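Local coordinates for protein dally-like, isoform A (Drosophila melanogaster, PDB 6XTZ) that binds the palmitoleate lipid of Wnt, as the core of a GPI-anchored cell-surface glypican, shielding it so that signalling can act at a distance, at residues A[117-122]-A[151-156]; A[224-229]-A[256-261]; A[280-285]-A[535-540]. The protein carries 5 engineered substitutions. All coordinates share one frame; numbering follows the deposited sequence.

Contact 1: residues A[117-122]-A[151-156]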
loop_
_atom_site.group_PDB
_atom_site.type_symbol
_atom_site.label_atom_id
_atom_site.label_comp_id
_atom_site.label_asym_id
_atom_site.label_seq_id
_atom_site.Cartn_x
_atom_site.Cartn_y
_atom_site.Cartn_z
ATOM N N ASN A 117 7.415 -30.953 -28.591
ATOM C CA ASN A 117 6.672 -29.701 -28.537
ATOM C C ASN A 117 6.903 -28.945 -27.234
ATOM O O ASN A 117 6.069 -28.120 -26.845
ATOM C CB ASN A 117 5.177 -29.954 -28.727
ATOM C CG ASN A 117 4.886 -30.867 -29.894
ATOM O OD1 ASN A 117 4.084 -31.791 -29.781
ATOM N ND2 ASN A 117 5.545 -30.623 -31.019
ATOM N N SER A 118 8.014 -29.214 -26.546
ATOM C CA SER A 118 8.279 -28.528 -25.288
ATOM C C SER A 118 8.418 -27.025 -25.487
ATOM O O SER A 118 8.159 -26.254 -24.557
ATOM C CB SER A 118 9.541 -29.091 -24.633
ATOM O OG SER A 118 10.689 -28.809 -25.415
ATOM N N TYR A 119 8.807 -26.594 -26.691
ATOM C CA TYR A 119 8.975 -25.170 -26.956
ATOM C C TYR A 119 7.663 -24.408 -26.825
ATOM O O TYR A 119 7.667 -23.236 -26.434
ATOM C CB TYR A 119 9.575 -24.964 -28.348
ATOM C CG TYR A 119 8.633 -25.291 -29.490
ATOM C CD1 TYR A 119 8.477 -26.597 -29.941
ATOM C CD2 TYR A 119 7.910 -24.290 -30.125
ATOM C CE1 TYR A 119 7.619 -26.895 -30.988
ATOM C CE2 TYR A 119 7.051 -24.578 -31.169
ATOM C CZ TYR A 119 6.911 -25.880 -31.595
ATOM O OH TYR A 119 6.057 -26.163 -32.634
ATOM N N VAL A 120 6.534 -25.047 -27.145
ATOM C CA VAL A 120 5.242 -24.385 -26.987
ATOM C C VAL A 120 4.991 -24.059 -25.521
ATOM O O VAL A 120 4.411 -23.019 -25.187
ATOM C CB VAL A 120 4.114 -25.255 -27.574
ATOM C CG1 VAL A 120 2.784 -24.521 -27.500
ATOM C CG2 VAL A 120 4.431 -25.646 -29.008
ATOM N N PHE A 121 5.439 -24.936 -24.622
ATOM C CA PHE A 121 5.224 -24.722 -23.196
ATOM C C PHE A 121 6.262 -23.773 -22.607
ATOM O O PHE A 121 5.937 -22.966 -21.730
ATOM C CB PHE A 121 5.234 -26.061 -22.460
ATOM C CG PHE A 121 4.109 -26.977 -22.855
ATOM C CD1 PHE A 121 4.225 -27.809 -23.958
ATOM C CD2 PHE A 121 2.933 -27.003 -22.124
ATOM C CE1 PHE A 121 3.191 -28.650 -24.322
ATOM C CE2 PHE A 121 1.896 -27.843 -22.482
ATOM C CZ PHE A 121 2.025 -28.668 -23.583
ATOM N N SER A 122 7.512 -23.853 -23.071
ATOM C CA SER A 122 8.531 -22.937 -22.571
ATOM C C SER A 122 8.272 -21.508 -23.032
ATOM O O SER A 122 8.546 -20.561 -22.288
ATOM C CB SER A 122 9.924 -23.394 -23.009
ATOM O OG SER A 122 10.093 -23.268 -24.409
ATOM N N TYR A 151 -4.271 -26.648 -30.706
ATOM C CA TYR A 151 -5.365 -27.070 -31.574
ATOM C C TYR A 151 -4.845 -27.514 -32.935
ATOM O O TYR A 151 -5.349 -28.482 -33.517
ATOM C CB TYR A 151 -6.380 -25.936 -31.739
ATOM C CG TYR A 151 -7.144 -25.570 -30.485
ATOM C CD1 TYR A 151 -7.173 -26.417 -29.384
ATOM C CD2 TYR A 151 -7.843 -24.370 -30.405
ATOM C CE1 TYR A 151 -7.873 -26.079 -28.239
ATOM C CE2 TYR A 151 -8.545 -24.025 -29.268
ATOM C CZ TYR A 151 -8.557 -24.881 -28.188
ATOM O OH TYR A 151 -9.257 -24.535 -27.053
ATOM N N GLN A 152 -3.833 -26.818 -33.457
ATOM C CA GLN A 152 -3.280 -27.169 -34.760
ATOM C C GLN A 152 -2.524 -28.489 -34.699
ATOM O O GLN A 152 -2.711 -29.365 -35.552
ATOM C CB GLN A 152 -2.368 -26.050 -35.260
ATOM C CG GLN A 152 -3.060 -24.709 -35.424
ATOM C CD GLN A 152 -2.121 -23.629 -35.921
ATOM O OE1 GLN A 152 -1.402 -23.819 -36.901
ATOM N NE2 GLN A 152 -2.118 -22.490 -35.240
ATOM N N LYS A 153 -1.657 -28.649 -33.694
ATOM C CA LYS A 153 -0.886 -29.883 -33.573
ATOM C C LYS A 153 -1.789 -31.077 -33.292
ATOM O O LYS A 153 -1.557 -32.175 -33.810
ATOM C CB LYS A 153 0.169 -29.736 -32.478
ATOM C CG LYS A 153 1.388 -28.948 -32.914
ATOM C CD LYS A 153 2.344 -28.709 -31.761
ATOM C CE LYS A 153 3.711 -28.306 -32.278
ATOM N NZ LYS A 153 3.618 -27.252 -33.322
ATOM N N MET A 154 -2.827 -30.882 -32.475
ATOM C CA MET A 154 -3.762 -31.965 -32.201
ATOM C C MET A 154 -4.552 -32.367 -33.438
ATOM O O MET A 154 -5.078 -33.483 -33.490
ATOM C CB MET A 154 -4.719 -31.562 -31.079
ATOM C CG MET A 154 -5.149 -32.715 -30.191
ATOM S SD MET A 154 -3.769 -33.413 -29.262
ATOM C CE MET A 154 -4.593 -34.749 -28.398
ATOM N N PHE A 155 -4.640 -31.484 -34.433
ATOM C CA PHE A 155 -5.342 -31.804 -35.671
ATOM C C PHE A 155 -4.456 -32.566 -36.649
ATOM O O PHE A 155 -4.963 -33.376 -37.433
ATOM C CB PHE A 155 -5.866 -30.519 -36.314
ATOM C CG PHE A 155 -6.332 -30.691 -37.731
ATOM C CD1 PHE A 155 -7.554 -31.282 -38.006
ATOM C CD2 PHE A 155 -5.552 -30.250 -38.786
ATOM C CE1 PHE A 155 -7.985 -31.437 -39.311
ATOM C CE2 PHE A 155 -5.978 -30.401 -40.091
ATOM C CZ PHE A 155 -7.195 -30.997 -40.355
ATOM N N THR A 156 -3.143 -32.331 -36.616
ATOM C CA THR A 156 -2.244 -33.028 -37.529
ATOM C C THR A 156 -2.118 -34.502 -37.167
ATOM O O THR A 156 -2.268 -35.378 -38.026
ATOM C CB THR A 156 -0.870 -32.357 -37.532
ATOM O OG1 THR A 156 -0.508 -31.994 -36.192
ATOM C CG2 THR A 156 -0.884 -31.121 -38.422
#
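Lys153 reaches across to Tyr119 and Asn117 in a partly buried polar and aliphatic contact between two consecutive helices of the elongated, all-helical glypican core. Helices 118-134 and 139-158 form an antiparallel alpha-hairpin. The contact pairs the start of the first with the later part of the second. The backbones stay well apart, 9.1 Å between the CA atoms of Asn117 and Lys153, and the lysine bridges the gap. Its chain runs extended as far as CE. There it bends (chi4 47°), which turns NZ toward the phenol. NZ donates a hydrogen bond to Tyr119 OH at 2.8 Å, the two side chains coming from opposite directions. The methylenes of Lys153 slide past Asn117, with CE 3.7 Å from Asn117 CG. Val120 packs on Phe146, Thr149 and Leu150, further back on the lysine's helix, 139-158. Phe146 lines the pocket of the bound O-palmitoleoyl serine, whose nearest approach to the Val120 side chain is about 9 Å. The hairpin is therefore part of the wall beside the lipid site. Val120 also supports Tyr119, since its CG2 lies 3.5 Å above one face of the ring, offset toward the rim. On the lysine's own helix, Thr156 OG1 turns back and donates to Lys153 O at 2.6 Å.

Contact 2: residues A[224-229]-A[256-261]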
loop_
_atom_site.group_PDB
_atom_site.type_symbol
_atom_site.label_atom_id
_atom_site.label_comp_id
_atom_site.label_asym_id
_atom_site.label_seq_id
_atom_site.Cartn_x
_atom_site.Cartn_y
_atom_site.Cartn_z
ATOM N N ALA A 224 4.634 27.347 8.966
ATOM C CA ALA A 224 4.729 28.282 10.083
ATOM C C ALA A 224 3.483 28.256 10.957
ATOM O O ALA A 224 3.582 28.431 12.178
ATOM C CB ALA A 224 4.982 29.695 9.562
ATOM N N ASP A 225 2.307 28.036 10.362
ATOM C CA ASP A 225 1.087 27.974 11.160
ATOM C C ASP A 225 1.112 26.803 12.132
ATOM O O ASP A 225 0.516 26.880 13.213
ATOM C CB ASP A 225 -0.141 27.885 10.254
ATOM C CG ASP A 225 -0.413 29.181 9.511
ATOM O OD1 ASP A 225 0.352 30.151 9.701
ATOM O OD2 ASP A 225 -1.393 29.231 8.741
ATOM N N CYS A 226 1.795 25.714 11.770
ATOM C CA CYS A 226 1.911 24.583 12.684
ATOM C C CYS A 226 2.788 24.927 13.878
ATOM O O CYS A 226 2.485 24.532 15.010
ATOM C CB CYS A 226 2.470 23.362 11.953
ATOM S SG CYS A 226 3.149 22.104 13.063
ATOM N N THR A 227 3.883 25.654 13.644
ATOM C CA THR A 227 4.790 26.006 14.732
ATOM C C THR A 227 4.068 26.785 15.824
ATOM O O THR A 227 4.259 26.516 17.014
ATOM C CB THR A 227 5.970 26.813 14.193
ATOM O OG1 THR A 227 6.601 26.089 13.130
ATOM C CG2 THR A 227 6.988 27.070 15.295
ATOM N N GLY A 228 3.217 27.738 15.438
ATOM C CA GLY A 228 2.520 28.539 16.432
ATOM C C GLY A 228 1.599 27.714 17.312
ATOM O O GLY A 228 1.647 27.804 18.542
ATOM N N ALA A 229 0.745 26.897 16.692
ATOM C CA ALA A 229 -0.187 26.079 17.460
ATOM C C ALA A 229 0.534 25.016 18.276
ATOM O O ALA A 229 0.068 24.643 19.359
ATOM C CB ALA A 229 -1.206 25.426 16.528
ATOM N N LYS A 256 -3.140 17.046 14.508
ATOM C CA LYS A 256 -3.965 16.837 13.321
ATOM C C LYS A 256 -3.869 18.022 12.368
ATOM O O LYS A 256 -3.849 17.844 11.146
ATOM C CB LYS A 256 -5.421 16.589 13.717
ATOM C CG LYS A 256 -5.726 15.158 14.122
ATOM C CD LYS A 256 -7.227 14.915 14.169
ATOM C CE LYS A 256 -7.547 13.436 14.310
ATOM N NZ LYS A 256 -9.003 13.173 14.151
ATOM N N GLY A 257 -3.806 19.239 12.910
ATOM C CA GLY A 257 -3.657 20.405 12.056
ATOM C C GLY A 257 -2.270 20.510 11.454
ATOM O O GLY A 257 -2.119 20.846 10.276
ATOM N N CYS A 258 -1.238 20.233 12.255
ATOM C CA CYS A 258 0.122 20.205 11.730
ATOM C C CYS A 258 0.256 19.195 10.597
ATOM O O CYS A 258 0.951 19.448 9.606
ATOM C CB CYS A 258 1.112 19.884 12.850
ATOM S SG CYS A 258 1.512 21.276 13.935
ATOM N N LEU A 259 -0.412 18.048 10.721
ATOM C CA LEU A 259 -0.348 16.985 9.726
ATOM C C LEU A 259 -1.602 16.926 8.861
ATOM O O LEU A 259 -1.930 15.867 8.316
ATOM C CB LEU A 259 -0.114 15.638 10.409
ATOM C CG LEU A 259 1.035 15.569 11.418
ATOM C CD1 LEU A 259 1.158 14.159 11.980
ATOM C CD2 LEU A 259 2.344 16.014 10.782
ATOM N N HIS A 260 -2.312 18.048 8.720
ATOM C CA HIS A 260 -3.567 18.037 7.974
ATOM C C HIS A 260 -3.358 17.833 6.481
ATOM O O HIS A 260 -4.301 17.440 5.788
ATOM C CB HIS A 260 -4.342 19.333 8.215
ATOM C CG HIS A 260 -5.734 19.309 7.667
ATOM N ND1 HIS A 260 -6.675 18.386 8.069
ATOM C CD2 HIS A 260 -6.342 20.085 6.740
ATOM C CE1 HIS A 260 -7.805 18.599 7.418
ATOM N NE2 HIS A 260 -7.629 19.624 6.605
ATOM N N TYR A 261 -2.150 18.082 5.970
ATOM C CA TYR A 261 -1.869 17.807 4.567
ATOM C C TYR A 261 -1.975 16.324 4.234
ATOM O O TYR A 261 -1.946 15.968 3.050
ATOM C CB TYR A 261 -0.478 18.329 4.194
ATOM C CG TYR A 261 0.667 17.646 4.911
ATOM C CD1 TYR A 261 1.115 18.104 6.144
ATOM C CD2 TYR A 261 1.311 16.551 4.347
ATOM C CE1 TYR A 261 2.165 17.484 6.800
ATOM C CE2 TYR A 261 2.360 15.927 4.994
ATOM C CZ TYR A 261 2.783 16.395 6.219
ATOM O OH TYR A 261 3.827 15.772 6.861
#
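Cys226 and Cys258 bring their two helices close at one point, with CA atoms 4.8 Å apart, near the start of helix 224-234 and at the end of helix 248-258. The link is a disulfide, and the SG atoms of Cys226 and Cys258 are 2.0 Å apart. The two cysteines reach it differently. The CB of Cys226 points toward the other helix, and its sulfur continues outward, anti to the backbone N (chi1 161°). The CB of Cys258 points neither toward nor away from its partner. Its SG lies beside the backbone N instead (chi1 -79°), and this turn brings the sulfur across. The torsion about the S-S bond is 92°, a right-handed bridge close to the relaxed value of a disulfide. Each sulfur is 3.0 Å from the CB of the opposite cysteine, and the CB atoms of Cys226 and Cys258 are 3.8 Å apart. The bridge belongs to the cysteine-rich part of the all-helical glypican core. Four more cysteines lie between its two ends in the chain, and all are paired outside that span: Cys236 with Cys40, Cys239 with Cys49, Cys247 with Cys483 and Cys251 with Cys468. The bridge is buried, and Leu65 of the long helix 51-110 packs on Cys258. Ahead of Cys226, Asn223 OD1 accepts a hydrogen bond from the Cys226 backbone N. After Cys258 the chain leaves helical angles at Leu259. The chain then enters a 3-10 segment. A weak hydrogen bond from His260 N to Gly257 O, at 3.2 Å, spans the turn.

Contact 3: residues A[280-285]-A[535-540]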
loop_
_atom_site.group_PDB
_atom_site.type_symbol
_atom_site.label_atom_id
_atom_site.label_comp_id
_atom_site.label_asym_id
_atom_site.label_seq_id
_atom_site.Cartn_x
_atom_site.Cartn_y
_atom_site.Cartn_z
ATOM N N ALA A 280 -5.559 -10.147 -1.177
ATOM C CA ALA A 280 -4.973 -11.206 -0.360
ATOM C C ALA A 280 -5.967 -12.330 -0.109
ATOM O O ALA A 280 -5.570 -13.496 0.007
ATOM C CB ALA A 280 -4.473 -10.634 0.967
ATOM N N GLU A 281 -7.259 -12.004 -0.016
ATOM C CA GLU A 281 -8.274 -13.042 0.115
ATOM C C GLU A 281 -8.335 -13.905 -1.140
ATOM O O GLU A 281 -8.478 -15.131 -1.055
ATOM C CB GLU A 281 -9.636 -12.407 0.397
ATOM C CG GLU A 281 -10.741 -13.400 0.719
ATOM C CD GLU A 281 -12.106 -12.743 0.797
ATOM O OE1 GLU A 281 -12.662 -12.391 -0.266
ATOM O OE2 GLU A 281 -12.620 -12.569 1.922
ATOM N N ARG A 282 -8.224 -13.278 -2.313
ATOM C CA ARG A 282 -8.207 -14.026 -3.565
ATOM C C ARG A 282 -6.951 -14.880 -3.684
ATOM O O ARG A 282 -7.023 -16.045 -4.095
ATOM C CB ARG A 282 -8.308 -13.064 -4.746
ATOM C CG ARG A 282 -9.659 -12.396 -4.901
ATOM C CD ARG A 282 -10.663 -13.326 -5.555
ATOM N NE ARG A 282 -11.901 -12.634 -5.899
ATOM C CZ ARG A 282 -13.018 -12.698 -5.182
ATOM N NH1 ARG A 282 -13.056 -13.429 -4.077
ATOM N NH2 ARG A 282 -14.094 -12.030 -5.570
ATOM N N LEU A 283 -5.792 -14.316 -3.331
ATOM C CA LEU A 283 -4.535 -15.045 -3.468
ATOM C C LEU A 283 -4.478 -16.260 -2.553
ATOM O O LEU A 283 -3.835 -17.257 -2.894
ATOM C CB LEU A 283 -3.357 -14.115 -3.184
ATOM C CG LEU A 283 -3.160 -12.977 -4.183
ATOM C CD1 LEU A 283 -1.943 -12.145 -3.806
ATOM C CD2 LEU A 283 -3.021 -13.533 -5.592
ATOM N N LEU A 284 -5.127 -16.197 -1.395
ATOM C CA LEU A 284 -5.197 -17.335 -0.492
ATOM C C LEU A 284 -6.357 -18.266 -0.811
ATOM O O LEU A 284 -6.498 -19.305 -0.158
ATOM C CB LEU A 284 -5.307 -16.853 0.958
ATOM C CG LEU A 284 -4.129 -16.022 1.477
ATOM C CD1 LEU A 284 -4.442 -15.430 2.840
ATOM C CD2 LEU A 284 -2.865 -16.866 1.533
ATOM N N GLY A 285 -7.185 -17.922 -1.796
ATOM C CA GLY A 285 -8.331 -18.737 -2.140
ATOM C C GLY A 285 -8.465 -19.023 -3.621
ATOM O O GLY A 285 -7.662 -19.766 -4.191
ATOM N N ASN A 535 -9.602 -3.851 -9.696
ATOM C CA ASN A 535 -9.732 -4.606 -10.938
ATOM C C ASN A 535 -9.199 -6.024 -10.775
ATOM O O ASN A 535 -9.811 -6.983 -11.258
ATOM C CB ASN A 535 -9.002 -3.886 -12.072
ATOM C CG ASN A 535 -9.707 -2.616 -12.506
ATOM O OD1 ASN A 535 -10.929 -2.511 -12.418
ATOM N ND2 ASN A 535 -8.937 -1.645 -12.983
ATOM N N ALA A 536 -8.062 -6.175 -10.090
ATOM C CA ALA A 536 -7.493 -7.500 -9.882
ATOM C C ALA A 536 -8.393 -8.366 -9.011
ATOM O O ALA A 536 -8.451 -9.587 -9.201
ATOM C CB ALA A 536 -6.101 -7.384 -9.258
ATOM N N TYR A 537 -9.099 -7.758 -8.054
ATOM C CA TYR A 537 -10.018 -8.521 -7.216
ATOM C C TYR A 537 -11.190 -9.063 -8.025
ATOM O O TYR A 537 -11.620 -10.203 -7.817
ATOM C CB TYR A 537 -10.519 -7.651 -6.063
ATOM C CG TYR A 537 -11.556 -8.328 -5.196
ATOM C CD1 TYR A 537 -11.191 -9.301 -4.277
ATOM C CD2 TYR A 537 -12.901 -7.990 -5.293
ATOM C CE1 TYR A 537 -12.135 -9.924 -3.480
ATOM C CE2 TYR A 537 -13.853 -8.608 -4.501
ATOM C CZ TYR A 537 -13.463 -9.573 -3.596
ATOM O OH TYR A 537 -14.402 -10.190 -2.804
ATOM N N ASN A 538 -11.726 -8.259 -8.947
ATOM C CA ASN A 538 -12.841 -8.708 -9.772
ATOM C C ASN A 538 -12.390 -9.557 -10.952
ATOM O O ASN A 538 -13.180 -10.361 -11.456
ATOM C CB ASN A 538 -13.646 -7.509 -10.280
ATOM C CG ASN A 538 -14.942 -7.923 -10.961
ATOM O OD1 ASN A 538 -15.606 -8.866 -10.531
ATOM N ND2 ASN A 538 -15.301 -7.225 -12.034
ATOM N N GLY A 539 -11.147 -9.395 -11.403
ATOM C CA GLY A 539 -10.606 -10.219 -12.462
ATOM C C GLY A 539 -11.048 -9.864 -13.862
ATOM O O GLY A 539 -10.749 -10.617 -14.795
ATOM N N GLN A 540 -11.745 -8.747 -14.047
ATOM C CA GLN A 540 -12.197 -8.349 -15.371
ATOM C C GLN A 540 -11.161 -7.450 -16.040
ATOM O O GLN A 540 -10.348 -6.796 -15.381
ATOM C CB GLN A 540 -13.551 -7.636 -15.295
ATOM C CG GLN A 540 -13.488 -6.116 -15.380
ATOM C CD GLN A 540 -12.954 -5.472 -14.116
ATOM O OE1 GLN A 540 -12.836 -6.121 -13.077
ATOM N NE2 GLN A 540 -12.627 -4.187 -14.198
#
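Arg282 and Tyr537 face each other near the C-terminal ends of helix 263-283 and the last helix, 513-538, with CA atoms 6.8 Å apart. Helix 513-538 gives way at Gly539, whose positive phi of 78° suits glycine. At the surface of the all-helical glypican core, an arginine-tyrosine stack ties these ends together. The guanidinium of Arg282 lies flat on one face of the Tyr537 ring, the planes 15° apart and the centres 3.9 Å apart. It is an off-centre cation-pi pair: NH2 sits toward the rim, 3.2 Å from Tyr537 CZ. CG of Arg282 touches the ring too, 3.5 Å from Tyr537 CD1. The chain bends there (chi2 -79°), and this folds the guanidinium over the ring. Arg282 NE donates to Tyr537 O at 3.1 Å, within the plane of that carbonyl. One arginine thus grips both the ring and the carbonyl of the same residue. Glu281 approaches the ring edge, near the ring plane, with OE1 3.8 Å from Tyr537 OH. Its charge also faces Arg282 through a long salt bridge, Glu281 OE1 to Arg282 NH1 at 4.0 Å. That oxygen is far out of the guanidinium plane, so only the charges interact. With an alanine here, the Tyr537 ring face would probably lose its cover and its carbonyl oxygen this donor, leaving the tyrosine freer to turn. Phe287 makes a second cation-pi contact with Arg282. On the flanks, Leu283 packs on Ala199, Thr200 and Tyr203 of helix 185-216, while Leu284 meets Val446, Arg447 and Arg450 of helix 441-455.

Overall arrangement
From the N terminus, contact 1 comes first and closes a short loop through the turn between helices 118-134 and 139-158. Contact 2 follows and closes another short loop, between helices 224-234 and 248-258. Helix 263-283 comes next in the chain and opens contact 3. That contact closes a long loop, part of it unmodelled, and joins the first part of the core to the last helix, 513-538. The three are in series, so none nests in or crosses another. Contacts 1 and 2 lie on opposite sides of the chain's centre, their own centres about 66 Å apart. Contact 3 is nearer the middle, about 31 Å and 40 Å from them between centres.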